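Local atomic coordinates of glycoside Hydrolase (Bacteroides uniformis, PDB entry 5T99), a protein that probably hydrolyses terminal beta-galactosidic bonds of agarose-derived oligosaccharides, as a family 2 glycoside hydrolase that binds the galactose mimic galacto-isofagomine. Residues G289-C294 with F301-K306; T191-V194 with A199-Q202; P718-I723 with G727-Y732. One frame throughout, in Å; residues are numbered along the deposited sequence.

How the contacts relate
From the N terminus, contact 2 comes first. It closes the short turn of a beta hairpin between strands 180-194 and 198-209. Contact 1 follows and closes the hairpin of strands 293-296 and 299-302, at the entry to the TIM barrel. Contact 3 comes later, in the C-terminal beta-sandwich, where it closes the connection between the two sheets against strand 730-738. The three follow in series, and none encloses or crosses another. Contacts 1 and 2 touch: K292 NZ lies 2.7 Å from V194 O, a probable hydrogen bond, and I290 packs on A199. Contact 3 stands apart, its centre about 35 Å from that of contact 1 and about 39 Å from that of contact 2.

Contact 1 of 3, residues G289-C294 with F301-K306; sequences GIRKIC and FLNGEK. With EDO (1,2-ethanediol), chain J.
K292 and N303 are joined by two hydrogen bonds. N303 N gives a nearly straight bond to K292 O (2.9 Å, 177°). In turn N303 OD1 accepts from K292 N at 3.0 Å. The N303 side chain thus stands in for a backbone carbonyl just where the strand pairing ends. Its CG lies anti to the carbonyl carbon (chi1 -66°), which lets the amide reach back to K292 N. N303 ND2 goes on to W260 O.

Beyond this pair the backbones form an antiparallel ladder. C294 and F301 are a hydrogen-bonded pair, with F301 N to C294 O at 2.7 Å and C294 N to F301 O at 3.1 Å. I293 and L302 are the non-hydrogen-bonded pair beside them. I293 CA also makes a CA-H...O contact with F301 O. L302 and E305 bound a type I' turn with N303 and G304 at its corners, both at positive phi.

Apolar contacts are modest. L302 CD1 sits 3.7 Å from R291 CG, the two side chains crossing at about a right angle, and 4.0 Å from I293 CG2.

The charged ends bond elsewhere. K292 CE passes 3.6 Å from G304 N, and its NZ bonds to V194 O. R291 NE bonds to P407 O. An ethanediol, probably from the crystallisation liquor, lies over one guanidinium face, and its O2 accepts from G289 N. The chemistry implies that polar bonds, more than apolar burial, hold the start of the barrel's hairpin, with N303 bridging to the preceding domain through W260.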
loop_
_atom_site.group_PDB
_atom_site.type_symbol
_atom_site.label_atom_id
_atom_site.label_comp_id
_atom_site.label_asym_id
_atom_site.label_seq_id
_atom_site.Cartn_x
_atom_site.Cartn_y
_atom_site.Cartn_z
ATOM N N GLY A 289 -3.311 18.832 -2.516
ATOM C CA GLY A 289 -2.004 19.401 -2.776
ATOM C C GLY A 289 -1.980 20.194 -4.070
ATOM O O GLY A 289 -2.899 20.097 -4.897
ATOM N N ILE A 290 -0.913 20.974 -4.229
ATOM C CA ILE A 290 -0.729 21.842 -5.377
ATOM C C ILE A 290 0.497 21.388 -6.172
ATOM O O ILE A 290 1.647 21.652 -5.797
ATOM C CB ILE A 290 -0.604 23.321 -4.947
ATOM C CG1 ILE A 290 -1.832 23.729 -4.117
ATOM C CG2 ILE A 290 -0.438 24.224 -6.164
ATOM C CD1 ILE A 290 -1.883 25.196 -3.704
ATOM N N ARG A 291 0.232 20.696 -7.273
ATOM C CA ARG A 291 1.273 20.252 -8.190
ATOM C C ARG A 291 0.657 20.097 -9.563
ATOM O O ARG A 291 -0.541 19.821 -9.675
ATOM C CB ARG A 291 1.944 18.941 -7.706
ATOM C CG ARG A 291 1.335 17.607 -8.160
ATOM C CD ARG A 291 0.022 17.329 -7.480
ATOM N NE ARG A 291 -0.629 16.102 -7.965
ATOM C CZ ARG A 291 -1.485 16.020 -8.996
ATOM N NH1 ARG A 291 -2.022 14.844 -9.298
ATOM N NH2 ARG A 291 -1.815 17.088 -9.733
ATOM N N LYS A 292 1.480 20.302 -10.587
ATOM C CA LYS A 292 1.088 20.044 -11.968
ATOM C C LYS A 292 1.755 18.760 -12.459
ATOM O O LYS A 292 2.868 18.402 -12.025
ATOM C CB LYS A 292 1.410 21.218 -12.910
ATOM C CG LYS A 292 2.881 21.588 -13.054
ATOM C CD LYS A 292 3.040 22.875 -13.861
ATOM C CE LYS A 292 4.484 23.366 -13.929
ATOM N NZ LYS A 292 4.594 24.853 -13.970
ATOM N N ILE A 293 1.039 18.055 -13.330
ATOM C CA ILE A 293 1.571 16.871 -13.990
ATOM C C ILE A 293 1.331 16.976 -15.481
ATOM O O ILE A 293 0.400 17.621 -15.940
ATOM C CB ILE A 293 0.998 15.545 -13.433
ATOM C CG1 ILE A 293 -0.534 15.521 -13.478
ATOM C CG2 ILE A 293 1.522 15.298 -12.021
ATOM C CD1 ILE A 293 -1.111 14.126 -13.485
ATOM N N CYS A 294 2.187 16.313 -16.228
ATOM C CA CYS A 294 2.205 16.440 -17.670
ATOM C C CYS A 294 2.956 15.230 -18.214
ATOM O O CYS A 294 3.856 14.720 -17.560
ATOM C CB CYS A 294 2.916 17.748 -18.048
ATOM S SG CYS A 294 2.588 18.295 -19.723
ATOM N N PHE A 301 6.249 14.301 -16.337
ATOM C CA PHE A 301 6.722 15.544 -15.755
ATOM C C PHE A 301 5.919 15.908 -14.510
ATOM O O PHE A 301 4.693 15.863 -14.528
ATOM C CB PHE A 301 6.656 16.676 -16.788
ATOM C CG PHE A 301 7.558 16.463 -17.968
ATOM C CD1 PHE A 301 8.820 17.044 -18.013
ATOM C CD2 PHE A 301 7.146 15.664 -19.039
ATOM C CE1 PHE A 301 9.668 16.834 -19.105
ATOM C CE2 PHE A 301 7.987 15.433 -20.126
ATOM C CZ PHE A 301 9.254 16.024 -20.160
ATOM N N LEU A 302 6.640 16.269 -13.447
ATOM C CA LEU A 302 6.065 16.748 -12.194
ATOM C C LEU A 302 6.597 18.157 -11.925
ATOM O O LEU A 302 7.815 18.360 -11.829
ATOM C CB LEU A 302 6.443 15.804 -11.039
ATOM C CG LEU A 302 5.988 16.220 -9.637
ATOM C CD1 LEU A 302 4.472 16.292 -9.562
ATOM C CD2 LEU A 302 6.529 15.272 -8.582
ATOM N N ASN A 303 5.694 19.128 -11.810
ATOM C CA ASN A 303 6.075 20.526 -11.545
ATOM C C ASN A 303 7.127 21.059 -12.551
ATOM O O ASN A 303 8.083 21.756 -12.192
ATOM C CB ASN A 303 6.514 20.673 -10.071
ATOM C CG ASN A 303 5.370 20.427 -9.102
ATOM O OD1 ASN A 303 4.220 20.767 -9.400
ATOM N ND2 ASN A 303 5.669 19.835 -7.937
ATOM N N GLY A 304 6.928 20.697 -13.814
ATOM C CA GLY A 304 7.790 21.110 -14.904
ATOM C C GLY A 304 9.106 20.376 -15.081
ATOM O O GLY A 304 9.864 20.744 -15.962
ATOM N N GLU A 305 9.392 19.356 -14.266
ATOM C CA GLU A 305 10.663 18.615 -14.330
ATOM C C GLU A 305 10.373 17.155 -14.670
ATOM O O GLU A 305 9.360 16.599 -14.229
ATOM C CB GLU A 305 11.413 18.682 -12.995
ATOM C CG GLU A 305 11.725 20.095 -12.477
ATOM C CD GLU A 305 12.838 20.802 -13.251
ATOM O OE1 GLU A 305 12.673 22.005 -13.567
ATOM O OE2 GLU A 305 13.882 20.163 -13.545
ATOM N N LYS A 306 11.249 16.557 -15.478
ATOM C CA LYS A 306 11.253 15.113 -15.715
ATOM C C LYS A 306 11.256 14.387 -14.388
ATOM O O LYS A 306 12.071 14.688 -13.532
ATOM C CB LYS A 306 12.501 14.676 -16.490
ATOM C CG LYS A 306 12.288 14.438 -17.979
ATOM C CD LYS A 306 11.838 12.998 -18.282
ATOM C CE LYS A 306 11.870 12.707 -19.780
ATOM N NZ LYS A 306 13.246 12.699 -20.359
HETATM C C1 EDO J . -5.525 17.341 -7.324
HETATM O O1 EDO J . -6.868 16.914 -7.673
HETATM C C2 EDO J . -5.487 18.220 -6.068
HETATM O O2 EDO J . -4.750 17.613 -4.985
#

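Contact 2 of 3, residues T191-V194 with A199-Q202; sequences TPTV and AVVQ
T193 turns its CG2 anti to the backbone N and its OG1 beside that N (chi1 -61°). V200 has CG1 anti to its backbone N (chi1 177°), which puts CG2 beside that N, facing T193 CB at 3.8 Å. The chain of Q202 is extended. This carries the amide past the ring of P192, which it crosses at about a right angle. Q202 CB approaches P192 CD at 3.8 Å, and NE2 lies as far from P192 CG.

One backbone hydrogen bond joins the segments, from V200 N to T193 O (2.9 Å, 163°). The same carbonyl takes a CA-H...O contact from A199 CA at 3.2 Å. The chain turns a corner at P192, and V200 O is met by C-H groups from T191 and P192. T191 CA makes a CA-H...O contact with it, and P192 CD sits 3.4 Å from V200 O.

The hairpin joins strands 180-194 and 198-209 at the edge of a three-stranded antiparallel sheet. Strand 245-255 flanks the other side of 198-209, and V200 rests on its Y251 and N253. V194 and A199 pack against I290, where the chain runs on toward the barrel.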
loop_
_atom_site.group_PDB
_atom_site.type_symbol
_atom_site.label_atom_id
_atom_site.label_comp_id
_atom_site.label_asym_id
_atom_site.label_seq_id
_atom_site.Cartn_x
_atom_site.Cartn_y
_atom_site.Cartn_z
ATOM N N THR A 191 -6.082 21.955 -9.840
ATOM C CA THR A 191 -5.154 23.094 -9.884
ATOM C C THR A 191 -4.691 23.356 -11.321
ATOM O O THR A 191 -3.589 22.944 -11.727
ATOM C CB THR A 191 -3.936 22.901 -8.957
ATOM O OG1 THR A 191 -3.252 21.690 -9.285
ATOM C CG2 THR A 191 -4.358 22.853 -7.517
ATOM N N PRO A 192 -5.533 24.031 -12.111
ATOM C CA PRO A 192 -5.248 24.156 -13.550
ATOM C C PRO A 192 -4.084 25.077 -13.928
ATOM O O PRO A 192 -3.648 25.069 -15.095
ATOM C CB PRO A 192 -6.574 24.660 -14.138
ATOM C CG PRO A 192 -7.344 25.196 -12.998
ATOM C CD PRO A 192 -6.903 24.460 -11.777
ATOM N N THR A 193 -3.620 25.882 -12.970
ATOM C CA THR A 193 -2.367 26.620 -13.094
ATOM C C THR A 193 -1.529 26.360 -11.855
ATOM O O THR A 193 -2.032 26.487 -10.738
ATOM C CB THR A 193 -2.602 28.140 -13.230
ATOM O OG1 THR A 193 -3.370 28.417 -14.407
ATOM C CG2 THR A 193 -1.279 28.885 -13.329
ATOM N N VAL A 194 -0.266 25.981 -12.059
ATOM C CA VAL A 194 0.698 25.790 -10.959
ATOM C C VAL A 194 2.033 26.390 -11.367
ATOM O O VAL A 194 2.708 25.863 -12.249
ATOM C CB VAL A 194 0.900 24.305 -10.600
ATOM C CG1 VAL A 194 1.970 24.155 -9.517
ATOM C CG2 VAL A 194 -0.413 23.671 -10.155
ATOM N N ALA A 199 -0.610 29.688 -7.964
ATOM C CA ALA A 199 -1.422 28.546 -8.347
ATOM C C ALA A 199 -2.872 28.979 -8.310
ATOM O O ALA A 199 -3.241 29.885 -7.555
ATOM C CB ALA A 199 -1.203 27.390 -7.392
ATOM N N VAL A 200 -3.687 28.334 -9.143
ATOM C CA VAL A 200 -5.125 28.537 -9.144
ATOM C C VAL A 200 -5.741 27.234 -8.683
ATOM O O VAL A 200 -5.425 26.178 -9.232
ATOM C CB VAL A 200 -5.646 28.901 -10.547
ATOM C CG1 VAL A 200 -7.167 29.044 -10.548
ATOM C CG2 VAL A 200 -5.000 30.186 -11.025
ATOM N N VAL A 201 -6.587 27.317 -7.654
ATOM C CA VAL A 201 -7.295 26.169 -7.097
ATOM C C VAL A 201 -8.741 26.259 -7.553
ATOM O O VAL A 201 -9.441 27.200 -7.205
ATOM C CB VAL A 201 -7.252 26.181 -5.564
ATOM C CG1 VAL A 201 -8.093 25.048 -4.994
ATOM C CG2 VAL A 201 -5.809 26.090 -5.062
ATOM N N GLN A 202 -9.172 25.278 -8.339
ATOM C CA GLN A 202 -10.517 25.220 -8.878
ATOM C C GLN A 202 -11.276 24.176 -8.074
ATOM O O GLN A 202 -10.748 23.098 -7.806
ATOM C CB GLN A 202 -10.458 24.847 -10.372
ATOM C CG GLN A 202 -11.809 24.646 -11.056
ATOM C CD GLN A 202 -11.677 24.215 -12.507
ATOM O OE1 GLN A 202 -12.101 23.120 -12.897
ATOM N NE2 GLN A 202 -11.103 25.070 -13.312
#

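Contact 3 of 3, residues P718-I723 with G727-Y732; sequences PDRKVI and GKDLSY
R720 and D729 form a salt bridge across a short connection in the C-terminal beta-sandwich, where the chain passes from strand 713-718 to 722-724, in the second sheet, and then to 730-738. R720 NH2 meets D729 OD2 on its syn side at 3.2 Å (164°), and OD1 more closely but at a weak angle. The guanidinium and carboxylate planes are 32° apart. NH2 also makes a weak bond to L730 O. With an alanine at D729, R720 would probably lose its charge partner, and the N-H groups of L730 and T724 their carboxylate acceptor.

D719 pairs with Y732 through two hydrogen bonds. D719 N gives to Y732 O, and Y732 N gives to D719 OD1 from above the carboxylate plane, both at 2.9 Å. D719 OD2 forms a salt bridge with R328 of helix 327-339, tying this domain to the barrel. S731 OG donates to R720 O at 2.8 Å.

The aliphatic side chain of I723 packs against the ion pair. Its CG2 lies over one face of the R720 guanidinium, offset toward the rim, and its CB touches D729 OD2. A water at the guanidinium edge, in plane, accepts from R720 NE at 3.2 Å.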
loop_
_atom_site.group_PDB
_atom_site.type_symbol
_atom_site.label_atom_id
_atom_site.label_comp_id
_atom_site.label_asym_id
_atom_site.label_seq_id
_atom_site.Cartn_x
_atom_site.Cartn_y
_atom_site.Cartn_z
ATOM N N PRO A 718 13.058 -2.025 19.229
ATOM C CA PRO A 718 11.850 -1.337 18.781
ATOM C C PRO A 718 12.177 -0.273 17.744
ATOM O O PRO A 718 13.174 0.444 17.898
ATOM C CB PRO A 718 11.313 -0.682 20.063
ATOM C CG PRO A 718 12.011 -1.376 21.191
ATOM C CD PRO A 718 13.351 -1.727 20.644
ATOM N N ASP A 719 11.369 -0.192 16.688
ATOM C CA ASP A 719 11.531 0.880 15.701
ATOM C C ASP A 719 11.127 2.235 16.296
ATOM O O ASP A 719 11.730 3.246 15.975
ATOM C CB ASP A 719 10.803 0.573 14.377
ATOM C CG ASP A 719 9.280 0.508 14.507
ATOM O OD1 ASP A 719 8.739 0.321 15.625
ATOM O OD2 ASP A 719 8.619 0.613 13.454
ATOM N N ARG A 720 10.135 2.230 17.182
ATOM C CA ARG A 720 9.714 3.423 17.908
ATOM C C ARG A 720 9.496 3.111 19.397
ATOM O O ARG A 720 8.662 2.264 19.753
ATOM C CB ARG A 720 8.439 3.985 17.279
ATOM C CG ARG A 720 8.671 4.662 15.930
ATOM C CD ARG A 720 7.497 5.546 15.547
ATOM N NE ARG A 720 6.289 4.747 15.581
ATOM C CZ ARG A 720 5.119 5.071 16.132
ATOM N NH1 ARG A 720 4.877 6.257 16.684
ATOM N NH2 ARG A 720 4.143 4.166 16.087
ATOM N N LYS A 721 10.263 3.791 20.254
ATOM C CA LYS A 721 10.151 3.621 21.709
ATOM C C LYS A 721 8.975 4.393 22.306
ATOM O O LYS A 721 8.613 4.148 23.456
ATOM C CB LYS A 721 11.441 4.047 22.418
ATOM C CG LYS A 721 12.640 3.158 22.135
ATOM C CD LYS A 721 13.920 3.794 22.665
ATOM C CE LYS A 721 15.052 2.780 22.796
ATOM N NZ LYS A 721 14.857 1.843 23.942
ATOM N N VAL A 722 8.394 5.325 21.547
ATOM C CA VAL A 722 7.208 6.066 21.978
ATOM C C VAL A 722 6.092 5.905 20.942
ATOM O O VAL A 722 6.336 6.095 19.749
ATOM C CB VAL A 722 7.544 7.562 22.221
ATOM C CG1 VAL A 722 6.303 8.329 22.675
ATOM C CG2 VAL A 722 8.681 7.696 23.245
ATOM N N ILE A 723 4.885 5.541 21.400
ATOM C CA ILE A 723 3.707 5.380 20.528
ATOM C C ILE A 723 2.453 6.021 21.110
ATOM O O ILE A 723 2.409 6.351 22.290
ATOM C CB ILE A 723 3.415 3.896 20.194
ATOM C CG1 ILE A 723 3.104 3.073 21.454
ATOM C CG2 ILE A 723 4.589 3.285 19.446
ATOM C CD1 ILE A 723 2.520 1.715 21.143
ATOM N N GLY A 727 -5.056 2.871 20.877
ATOM C CA GLY A 727 -5.484 1.489 20.632
ATOM C C GLY A 727 -5.162 0.878 19.262
ATOM O O GLY A 727 -5.442 -0.296 19.040
ATOM N N LYS A 728 -4.574 1.674 18.369
ATOM C CA LYS A 728 -4.277 1.275 16.986
ATOM C C LYS A 728 -2.771 1.287 16.652
ATOM O O LYS A 728 -2.293 0.443 15.879
ATOM C CB LYS A 728 -5.048 2.200 16.033
ATOM C CG LYS A 728 -6.488 2.449 16.471
ATOM C CD LYS A 728 -7.193 3.502 15.620
ATOM C CE LYS A 728 -6.724 4.918 15.941
ATOM N NZ LYS A 728 -7.457 5.959 15.160
ATOM N N ASP A 729 -2.038 2.233 17.235
ATOM C CA ASP A 729 -0.618 2.443 16.942
ATOM C C ASP A 729 0.258 1.297 17.429
ATOM O O ASP A 729 -0.056 0.654 18.426
ATOM C CB ASP A 729 -0.174 3.752 17.612
ATOM C CG ASP A 729 1.072 4.332 17.015
ATOM O OD1 ASP A 729 1.516 3.878 15.925
ATOM O OD2 ASP A 729 1.614 5.272 17.647
ATOM N N LEU A 730 1.362 1.064 16.722
ATOM C CA LEU A 730 2.172 -0.135 16.879
ATOM C C LEU A 730 3.627 0.206 17.125
ATOM O O LEU A 730 4.114 1.209 16.623
ATOM C CB LEU A 730 2.118 -0.969 15.594
ATOM C CG LEU A 730 0.756 -1.336 15.006
ATOM C CD1 LEU A 730 0.908 -1.896 13.599
ATOM C CD2 LEU A 730 0.042 -2.337 15.902
ATOM N N SER A 731 4.321 -0.640 17.878
ATOM C CA SER A 731 5.780 -0.684 17.829
ATOM C C SER A 731 6.175 -1.998 17.180
ATOM O O SER A 731 5.653 -3.045 17.537
ATOM C CB SER A 731 6.416 -0.559 19.215
ATOM O OG SER A 731 7.820 -0.301 19.101
ATOM N N TYR A 732 7.066 -1.920 16.199
ATOM C CA TYR A 732 7.648 -3.088 15.534
ATOM C C TYR A 732 9.026 -3.366 16.145
ATOM O O TYR A 732 10.000 -2.648 15.869
ATOM C CB TYR A 732 7.786 -2.847 14.024
ATOM C CG TYR A 732 6.500 -3.014 13.245
ATOM C CD1 TYR A 732 6.249 -4.175 12.500
ATOM C CD2 TYR A 732 5.531 -2.012 13.242
ATOM C CE1 TYR A 732 5.073 -4.324 11.778
ATOM C CE2 TYR A 732 4.353 -2.158 12.521
ATOM C CZ TYR A 732 4.127 -3.308 11.789
ATOM O OH TYR A 732 2.951 -3.422 11.083
HETATM O O HOH W 1 6.138 1.580 15.064
#